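Local coordinates for cytoplasmic export protein 1 (Saccharomyces cerevisiae, PDB 3VWA), which binds tRNA in the nuclear export machinery, where it may collect tRNA from export receptors at the nuclear pore and pass aminoacylated tRNA to translation, at residues K46-P49 with E50-S53; D97-G100 with S101-N105; C180-P183 with N184-D187; D492-T495 with I496-I500. All blocks are in the same frame, centred on the assembly; numbering follows the deposited sequence.

Contact 1: residues K46-P49 with E50-S53; sequences KRSP and ENES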
loop_
_atom_site.group_PDB
_atom_site.type_symbol
_atom_site.label_atom_id
_atom_site.label_comp_id
_atom_site.label_asym_id
_atom_site.label_seq_id
_atom_site.Cartn_x
_atom_site.Cartn_y
_atom_site.Cartn_z
ATOM N N LYS A 46 29.559 -5.035 -18.340
ATOM C CA LYS A 46 30.832 -4.357 -18.256
ATOM C C LYS A 46 31.764 -5.183 -19.115
ATOM O O LYS A 46 32.644 -5.876 -18.607
ATOM C CB LYS A 46 31.298 -4.335 -16.811
ATOM C CG LYS A 46 30.598 -3.292 -15.956
ATOM C CD LYS A 46 31.473 -3.122 -14.722
ATOM C CE LYS A 46 30.760 -2.364 -13.627
ATOM N NZ LYS A 46 31.400 -2.714 -12.321
ATOM N N ARG A 47 31.528 -5.134 -20.425
ATOM C CA ARG A 47 32.191 -6.043 -21.346
ATOM C C ARG A 47 33.652 -5.676 -21.565
ATOM O O ARG A 47 33.991 -4.524 -21.795
ATOM C CB ARG A 47 31.459 -6.105 -22.680
ATOM C CG ARG A 47 31.756 -7.392 -23.462
ATOM C CD ARG A 47 30.776 -7.420 -24.622
ATOM N NE ARG A 47 31.190 -8.250 -25.748
ATOM C CZ ARG A 47 30.449 -8.372 -26.848
ATOM N NH1 ARG A 47 29.258 -7.767 -26.937
ATOM N NH2 ARG A 47 30.877 -9.093 -27.852
ATOM N N SER A 48 34.512 -6.666 -21.483
ATOM C CA SER A 48 35.932 -6.433 -21.646
ATOM C C SER A 48 36.495 -7.718 -22.205
ATOM O O SER A 48 35.785 -8.743 -22.246
ATOM C CB SER A 48 36.594 -5.987 -20.311
ATOM O OG SER A 48 37.025 -7.077 -19.520
ATOM N N PRO A 49 37.747 -7.672 -22.686
ATOM C CA PRO A 49 38.419 -8.882 -23.182
ATOM C C PRO A 49 38.430 -10.082 -22.198
ATOM O O PRO A 49 38.221 -11.222 -22.611
ATOM C CB PRO A 49 39.841 -8.377 -23.467
ATOM C CG PRO A 49 39.617 -6.952 -23.848
ATOM C CD PRO A 49 38.576 -6.470 -22.885
ATOM N N GLU A 50 38.657 -9.826 -20.917
ATOM C CA GLU A 50 38.696 -10.902 -19.909
ATOM C C GLU A 50 37.325 -11.533 -19.540
ATOM O O GLU A 50 37.232 -12.727 -19.301
ATOM C CB GLU A 50 39.396 -10.389 -18.650
ATOM C CG GLU A 50 39.453 -8.872 -18.581
ATOM C CD GLU A 50 39.242 -8.336 -17.181
ATOM O OE1 GLU A 50 38.997 -9.156 -16.262
ATOM O OE2 GLU A 50 39.312 -7.094 -17.009
ATOM N N ASN A 51 36.256 -10.753 -19.499
ATOM C CA ASN A 51 34.980 -11.347 -19.114
ATOM C C ASN A 51 34.084 -11.684 -20.311
ATOM O O ASN A 51 32.999 -12.228 -20.147
ATOM C CB ASN A 51 34.250 -10.446 -18.143
ATOM C CG ASN A 51 33.959 -9.097 -18.720
ATOM O OD1 ASN A 51 33.487 -8.989 -19.860
ATOM N ND2 ASN A 51 34.249 -8.045 -17.956
ATOM N N GLU A 52 34.572 -11.386 -21.512
ATOM C CA GLU A 52 33.768 -11.481 -22.712
ATOM C C GLU A 52 33.079 -12.844 -22.877
ATOM O O GLU A 52 31.920 -12.903 -23.220
ATOM C CB GLU A 52 34.627 -11.161 -23.933
ATOM C CG GLU A 52 34.061 -10.045 -24.810
ATOM C CD GLU A 52 33.845 -10.547 -26.208
ATOM O OE1 GLU A 52 34.422 -11.599 -26.542
ATOM O OE2 GLU A 52 33.077 -9.938 -26.963
ATOM N N SER A 53 33.772 -13.937 -22.601
ATOM C CA SER A 53 33.109 -15.249 -22.691
ATOM C C SER A 53 31.968 -15.479 -21.666
ATOM O O SER A 53 30.942 -16.123 -21.951
ATOM C CB SER A 53 34.133 -16.350 -22.540
ATOM O OG SER A 53 33.475 -17.577 -22.736
#
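From K46 to E52 the backbone runs extended through R47 and S48, turns at P49 and E50 with near-helical angles, passes N51 in a flatter turn conformation and enters helix 52-64 at E52, a bend that brings N51 back against S48 and E52 alongside R47. This is the loop between strand 39-45 and helix 52-64, which in the kinase-like fold probably corresponds to the link from the third strand to helix C. The side chain of N51 ties the bend together with both ends of its amide. Its ND2 donates to K46 O at 2.8 Å, nearly along the C=O axis, while its OD1 accepts from S48 N at 3.0 Å, the donor nitrogen tilted 33° from the carbonyl plane. A chi1 of 60° places CG between the backbone N and the carbonyl carbon, which turns the amide back to K46 O and S48 N. Asparagine suits the place because one short side chain offers a donor and an acceptor together. P49, with its ring fixing phi, suits the start of the turn, and S48 OG packs against E50 CG at 3.2 Å. On another side of the bend R47 extends fully and meets E52 in a salt bridge, guanidinium and carboxylate planes 25° apart. R47 NH1 turns instead to T84 OG1 and D78 O, which hold the guanidinium from its far end. The grip on E52 is side-on and falls on a single oxygen: OE2 lies in the guanidinium plane, 2.8 Å from R47 NE and 2.5 Å from R47 NH2.

Contact 2: residues D97-G100 with S101-N105; sequences DNLG and SLSQN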
loop_
_atom_site.group_PDB
_atom_site.type_symbol
_atom_site.label_atom_id
_atom_site.label_comp_id
_atom_site.label_asym_id
_atom_site.label_seq_id
_atom_site.Cartn_x
_atom_site.Cartn_y
_atom_site.Cartn_z
ATOM N N ASP A 97 20.722 -4.633 2.498
ATOM C CA ASP A 97 20.784 -3.556 3.512
ATOM C C ASP A 97 19.545 -3.502 4.387
ATOM O O ASP A 97 19.481 -2.687 5.316
ATOM C CB ASP A 97 20.986 -2.171 2.870
ATOM C CG ASP A 97 22.171 -2.131 1.919
ATOM O OD1 ASP A 97 22.220 -1.203 1.065
ATOM O OD2 ASP A 97 23.055 -3.021 2.015
ATOM N N ASN A 98 18.558 -4.348 4.100
ATOM C CA ASN A 98 17.338 -4.326 4.893
ATOM C C ASN A 98 17.003 -5.711 5.385
ATOM O O ASN A 98 15.914 -5.981 5.909
ATOM C CB ASN A 98 16.185 -3.680 4.119
ATOM C CG ASN A 98 14.976 -3.414 4.993
ATOM O OD1 ASN A 98 15.128 -2.974 6.141
ATOM N ND2 ASN A 98 13.755 -3.708 4.473
ATOM N N LEU A 99 17.961 -6.612 5.234
ATOM C CA LEU A 99 17.731 -7.988 5.589
ATOM C C LEU A 99 17.299 -8.015 7.056
ATOM O O LEU A 99 16.536 -8.872 7.477
ATOM C CB LEU A 99 19.011 -8.774 5.403
ATOM C CG LEU A 99 18.992 -10.225 5.861
ATOM C CD1 LEU A 99 18.014 -11.067 5.033
ATOM C CD2 LEU A 99 20.382 -10.751 5.671
ATOM N N GLY A 100 17.774 -7.034 7.821
ATOM C CA GLY A 100 17.535 -6.987 9.262
ATOM C C GLY A 100 16.056 -6.885 9.509
ATOM O O GLY A 100 15.522 -7.568 10.368
ATOM N N SER A 101 15.394 -6.039 8.730
ATOM C CA SER A 101 13.957 -5.962 8.777
ATOM C C SER A 101 13.292 -7.224 8.335
ATOM O O SER A 101 12.454 -7.706 9.065
ATOM C CB SER A 101 13.427 -4.811 7.947
ATOM O OG SER A 101 13.580 -3.630 8.692
ATOM N N LEU A 102 13.649 -7.749 7.155
ATOM C CA LEU A 102 12.881 -8.850 6.523
ATOM C C LEU A 102 13.026 -10.125 7.321
ATOM O O LEU A 102 12.118 -10.911 7.354
ATOM C CB LEU A 102 13.372 -9.144 5.111
ATOM C CG LEU A 102 13.282 -8.024 4.087
ATOM C CD1 LEU A 102 14.060 -8.532 2.898
ATOM C CD2 LEU A 102 11.823 -7.719 3.748
ATOM N N SER A 103 14.185 -10.277 7.975
ATOM C CA SER A 103 14.530 -11.379 8.901
ATOM C C SER A 103 13.532 -11.495 10.020
ATOM O O SER A 103 13.359 -12.550 10.584
ATOM C CB SER A 103 15.860 -11.060 9.579
ATOM O OG SER A 103 16.918 -11.640 8.908
ATOM N N GLN A 104 12.902 -10.377 10.374
ATOM C CA GLN A 104 11.871 -10.362 11.409
ATOM C C GLN A 104 10.634 -11.197 11.087
ATOM O O GLN A 104 9.966 -11.682 11.982
ATOM C CB GLN A 104 11.505 -8.917 11.748
ATOM C CG GLN A 104 12.653 -8.193 12.469
ATOM C CD GLN A 104 12.255 -6.900 13.175
ATOM O OE1 GLN A 104 11.139 -6.410 13.042
ATOM N NE2 GLN A 104 13.194 -6.328 13.921
ATOM N N ASN A 105 10.337 -11.402 9.807
ATOM C CA ASN A 105 9.239 -12.305 9.413
ATOM C C ASN A 105 9.850 -13.574 8.845
ATOM O O ASN A 105 10.113 -13.691 7.617
ATOM C CB ASN A 105 8.312 -11.634 8.386
ATOM C CG ASN A 105 7.147 -12.542 7.951
ATOM O OD1 ASN A 105 7.240 -13.736 8.062
ATOM N ND2 ASN A 105 6.050 -11.955 7.483
#
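The amide of N98 is the flat group that meets the second half of this turn, and it presents its oxygen end to S101. S101 CB lies off the amide plane, 3.1 Å from N98 OD1, and S101 OG gives the same oxygen a weak hydrogen bond. N98 CG stands anti to the backbone N (chi1 -170°), which carries the amide forward beside the first helical turn. N98 occupies the N-cap position of helix 99-102, yet its side chain makes no capping bond; the amide is engaged with the serine hydroxyl instead. A leucine in its place would probably leave S101 OG without this acceptor and free the hydroxyl to turn elsewhere. The backbone carries most of the binding. N98 O receives L102 N at 3.1 Å in a nearly straight bond, and L99 O receives S103 N at 2.8 Å. S103 OG adds a weak bond to L99 O at 3.1 Å, so a short hydroxyl suits a place beside a carbonyl already in use. L99 CG lies 3.9 Å from S103 OG, an apolar cover for its flank. G100, without a side chain, stands on the exposed side, while the buried L102 reaches F94 and T280. A type I beta turn from L102 to N105 leads on toward helix 106-122, and N105 caps that helix through G108 N while its ND2 holds I275 O and R277 O. Such a brief helix followed by a long one is consistent with the D and E helices of a kinase-like domain.

Contact 3: residues C180-P183 with N184-D187; sequences CEDP and NTID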
loop_
_atom_site.group_PDB
_atom_site.type_symbol
_atom_site.label_atom_id
_atom_site.label_comp_id
_atom_site.label_asym_id
_atom_site.label_seq_id
_atom_site.Cartn_x
_atom_site.Cartn_y
_atom_site.Cartn_z
ATOM N N CYS A 180 33.907 -24.534 -5.090
ATOM C CA CYS A 180 34.535 -25.795 -5.464
ATOM C C CYS A 180 34.665 -25.842 -6.971
ATOM O O CYS A 180 34.196 -24.946 -7.673
ATOM C CB CYS A 180 33.735 -27.012 -4.966
ATOM S SG CYS A 180 32.167 -27.271 -5.851
ATOM N N GLU A 181 35.285 -26.902 -7.468
ATOM C CA GLU A 181 35.484 -27.054 -8.906
ATOM C C GLU A 181 34.541 -28.107 -9.457
ATOM O O GLU A 181 34.452 -28.329 -10.656
ATOM C CB GLU A 181 36.944 -27.402 -9.175
ATOM C CG GLU A 181 37.888 -26.242 -8.828
ATOM C CD GLU A 181 39.357 -26.637 -8.972
ATOM O OE1 GLU A 181 39.750 -27.706 -8.405
ATOM O OE2 GLU A 181 40.100 -25.895 -9.685
ATOM N N ASP A 182 33.834 -28.764 -8.562
ATOM C CA ASP A 182 32.958 -29.809 -8.988
ATOM C C ASP A 182 31.638 -29.175 -9.435
ATOM O O ASP A 182 30.958 -28.512 -8.635
ATOM C CB ASP A 182 32.754 -30.842 -7.871
ATOM C CG ASP A 182 32.153 -32.133 -8.387
ATOM O OD1 ASP A 182 32.427 -33.195 -7.766
ATOM O OD2 ASP A 182 31.444 -32.086 -9.433
ATOM N N PRO A 183 31.306 -29.335 -10.724
ATOM C CA PRO A 183 30.029 -28.932 -11.309
ATOM C C PRO A 183 28.819 -29.618 -10.685
ATOM O O PRO A 183 27.698 -29.134 -10.839
ATOM C CB PRO A 183 30.150 -29.398 -12.766
ATOM C CG PRO A 183 31.603 -29.413 -13.036
ATOM C CD PRO A 183 32.238 -29.845 -11.746
ATOM N N ASN A 184 29.031 -30.736 -9.991
ATOM C CA ASN A 184 27.913 -31.525 -9.500
ATOM C C ASN A 184 27.539 -31.164 -8.099
ATOM O O ASN A 184 26.504 -31.589 -7.580
ATOM C CB ASN A 184 28.275 -33.001 -9.560
ATOM C CG ASN A 184 28.520 -33.461 -10.976
ATOM O OD1 ASN A 184 27.622 -33.410 -11.814
ATOM N ND2 ASN A 184 29.738 -33.887 -11.253
ATOM N N THR A 185 28.416 -30.384 -7.487
ATOM C CA THR A 185 28.284 -29.992 -6.117
ATOM C C THR A 185 28.412 -28.468 -5.959
ATOM O O THR A 185 28.186 -27.926 -4.851
ATOM C CB THR A 185 29.395 -30.652 -5.282
ATOM O OG1 THR A 185 30.661 -30.346 -5.873
ATOM C CG2 THR A 185 29.192 -32.170 -5.160
ATOM N N ILE A 186 28.809 -27.770 -7.025
ATOM C CA ILE A 186 28.932 -26.318 -6.907
ATOM C C ILE A 186 27.582 -25.625 -6.564
ATOM O O ILE A 186 27.547 -24.723 -5.731
ATOM C CB ILE A 186 29.668 -25.645 -8.096
ATOM C CG1 ILE A 186 30.153 -24.250 -7.690
ATOM C CG2 ILE A 186 28.815 -25.604 -9.371
ATOM C CD1 ILE A 186 30.976 -23.544 -8.756
ATOM N N ASP A 187 26.484 -26.067 -7.157
ATOM C CA ASP A 187 25.198 -25.413 -6.858
ATOM C C ASP A 187 24.681 -25.651 -5.425
ATOM O O ASP A 187 24.273 -24.696 -4.760
ATOM C CB ASP A 187 24.161 -25.749 -7.909
ATOM C CG ASP A 187 24.484 -25.120 -9.262
ATOM O OD1 ASP A 187 25.171 -24.054 -9.300
ATOM O OD2 ASP A 187 24.043 -25.697 -10.289
HETATM O O HOH W 1 25.131 -28.232 -9.581
#
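D182 and N184 form an Asx turn ahead of helix 186-198, which probably corresponds to helix F of the kinase-like fold. In it D182 OD2 accepts N184 N at 2.8 Å, the donor approaching from above the carboxylate plane and 40° out of it. N184 ND2 adds a weak bond to the same oxygen, with amide and carboxylate planes 76° apart. Aspartate suits the place because, with CG anti to the backbone N (chi1 -165°), its carboxylate reaches forward past P183, which has no N-H of its own to offer. The main-chain oxygen of D182 serves the entry to the helix: I186 N, the first helical nitrogen, lies 2.8 Å from D182 O and T185 N, of the N-cap residue, 3.4 Å from it, both weak bonds. T185 OG1 also faces this carbonyl, but its position is doubtful. Beside these polar groups the thiol of C180 packs on I186, SG to CB at 3.7 Å, while I186 also reaches F163 and V127. D187 hydrogen-bonds the backbone nitrogens of L128 and G129, much as the helix F aspartate of protein kinases holds the catalytic-loop backbone. One water finishes the network, donating to P183 O at 3.0 Å and weakly to D187 OD2 at 2.8 Å.

Contact 4: residues D492-T495 with I496-I500; sequences DVNT and IANKI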
loop_
_atom_site.group_PDB
_atom_site.type_symbol
_atom_site.label_atom_id
_atom_site.label_comp_id
_atom_site.label_asym_id
_atom_site.label_seq_id
_atom_site.Cartn_x
_atom_site.Cartn_y
_atom_site.Cartn_z
ATOM N N ASP A 492 -16.918 40.733 15.626
ATOM C CA ASP A 492 -16.411 42.052 16.020
ATOM C C ASP A 492 -17.452 42.718 16.952
ATOM O O ASP A 492 -18.564 42.187 17.144
ATOM C CB ASP A 492 -16.157 42.943 14.815
ATOM C CG ASP A 492 -17.424 43.174 13.996
ATOM O OD1 ASP A 492 -18.549 42.997 14.516
ATOM O OD2 ASP A 492 -17.317 43.590 12.841
ATOM N N VAL A 493 -17.094 43.851 17.556
ATOM C CA VAL A 493 -17.905 44.361 18.658
ATOM C C VAL A 493 -19.184 44.883 18.125
ATOM O O VAL A 493 -20.177 44.916 18.817
ATOM C CB VAL A 493 -17.235 45.459 19.531
ATOM C CG1 VAL A 493 -16.268 44.844 20.544
ATOM C CG2 VAL A 493 -16.581 46.538 18.661
ATOM N N ASN A 494 -19.148 45.332 16.890
ATOM C CA ASN A 494 -20.351 45.739 16.252
ATOM C C ASN A 494 -21.415 44.632 16.156
ATOM O O ASN A 494 -22.584 44.851 16.395
ATOM C CB ASN A 494 -20.005 46.215 14.867
ATOM C CG ASN A 494 -20.946 47.265 14.416
ATOM O OD1 ASN A 494 -21.917 46.985 13.705
ATOM N ND2 ASN A 494 -20.713 48.488 14.892
ATOM N N THR A 495 -20.993 43.441 15.787
ATOM C CA THR A 495 -21.947 42.354 15.657
ATOM C C THR A 495 -22.401 41.898 17.041
ATOM O O THR A 495 -23.553 41.650 17.244
ATOM C CB THR A 495 -21.322 41.208 14.854
ATOM O OG1 THR A 495 -20.806 41.776 13.640
ATOM C CG2 THR A 495 -22.372 40.081 14.597
ATOM N N ILE A 496 -21.483 41.857 17.999
ATOM C CA ILE A 496 -21.831 41.592 19.372
ATOM C C ILE A 496 -22.988 42.468 19.834
ATOM O O ILE A 496 -24.004 41.951 20.299
ATOM C CB ILE A 496 -20.586 41.710 20.301
ATOM C CG1 ILE A 496 -19.686 40.473 20.054
ATOM C CG2 ILE A 496 -20.994 41.769 21.780
ATOM C CD1 ILE A 496 -18.215 40.802 20.272
ATOM N N ALA A 497 -22.823 43.774 19.681
ATOM C CA ALA A 497 -23.772 44.801 20.063
ATOM C C ALA A 497 -25.061 44.807 19.247
ATOM O O ALA A 497 -26.132 45.091 19.811
ATOM C CB ALA A 497 -23.091 46.152 19.899
ATOM N N ASN A 498 -24.946 44.535 17.939
ATOM C CA ASN A 498 -26.094 44.522 17.017
ATOM C C ASN A 498 -26.909 43.271 17.287
ATOM O O ASN A 498 -28.075 43.246 16.974
ATOM C CB ASN A 498 -25.651 44.330 15.534
ATOM C CG ASN A 498 -25.310 45.635 14.798
ATOM O OD1 ASN A 498 -24.615 46.541 15.322
ATOM N ND2 ASN A 498 -25.794 45.725 13.536
ATOM N N LYS A 499 -26.269 42.191 17.743
ATOM C CA LYS A 499 -26.887 40.874 17.546
ATOM C C LYS A 499 -26.568 39.786 18.561
ATOM O O LYS A 499 -27.462 39.169 19.120
ATOM C CB LYS A 499 -26.488 40.370 16.144
ATOM C CG LYS A 499 -27.057 39.005 15.773
ATOM C CD LYS A 499 -26.658 38.655 14.350
ATOM C CE LYS A 499 -27.415 39.533 13.345
ATOM N NZ LYS A 499 -27.776 38.697 12.168
ATOM N N ILE A 500 -25.284 39.515 18.788
ATOM C CA ILE A 500 -24.877 38.327 19.607
ATOM C C ILE A 500 -25.291 38.400 21.100
ATOM O O ILE A 500 -25.605 37.339 21.737
ATOM C CB ILE A 500 -23.336 38.081 19.469
ATOM C CG1 ILE A 500 -22.912 38.076 17.991
ATOM C CG2 ILE A 500 -22.925 36.783 20.087
ATOM C CD1 ILE A 500 -23.740 37.129 17.154
#
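T495 O is gripped by two backbone nitrogens of the following turn: I500 N, at 3.2 Å and nearly straight, and K499 N, at 2.8 Å but weak for its bent angle. The bond from I500 spans five residues, the mark of a pi-type turn within helix 493-504, where the second HEAT repeat begins. Before it, I496 N and A497 N bond to D492 O and V493 O in ordinary helical steps. At the N-terminus D492 is the N-cap, and its OD1 takes T495 N at 2.8 Å and T495 OG1 at 2.7 Å. The threonine hydroxyl stands anti to the carbonyl carbon (chi1 -52°), next to its own N-H, which lets both donors reach one oxygen. The other branch, CG2, points along the helix to I500 CG1 at 4.0 Å. An alanine here would probably leave D492 OD1 with one donor fewer and open a gap beside I500. I496 and I500 are buried against Y526 of helix 513-536, while K499 NZ bonds N459 OD1 on helix 454-469. The chemistry implies a helix start whose exposed end is closed by a carboxylate and whose inner side is held by isoleucine packing on neighbouring helices.

All four contacts lie at or near the start of a helix, but in two architectures. Contacts 1, 2 and 3 belong to the N-terminal kinase-like part of this fragment, contact 4 to the far end of its HEAT-repeat part. Contacts 1 and 3 are 23 Å apart between centres, with nearest atoms about 15 Å apart, on the same side of the chain's centre. Contact 2 lies nearer the middle, its centre 35 Å from that of contact 1 and 30 Å from that of contact 3. Contact 4 is 86 Å from contact 1 and 92 Å from contact 3, centre to centre, on the opposite side, a measure of how elongated the molecule is.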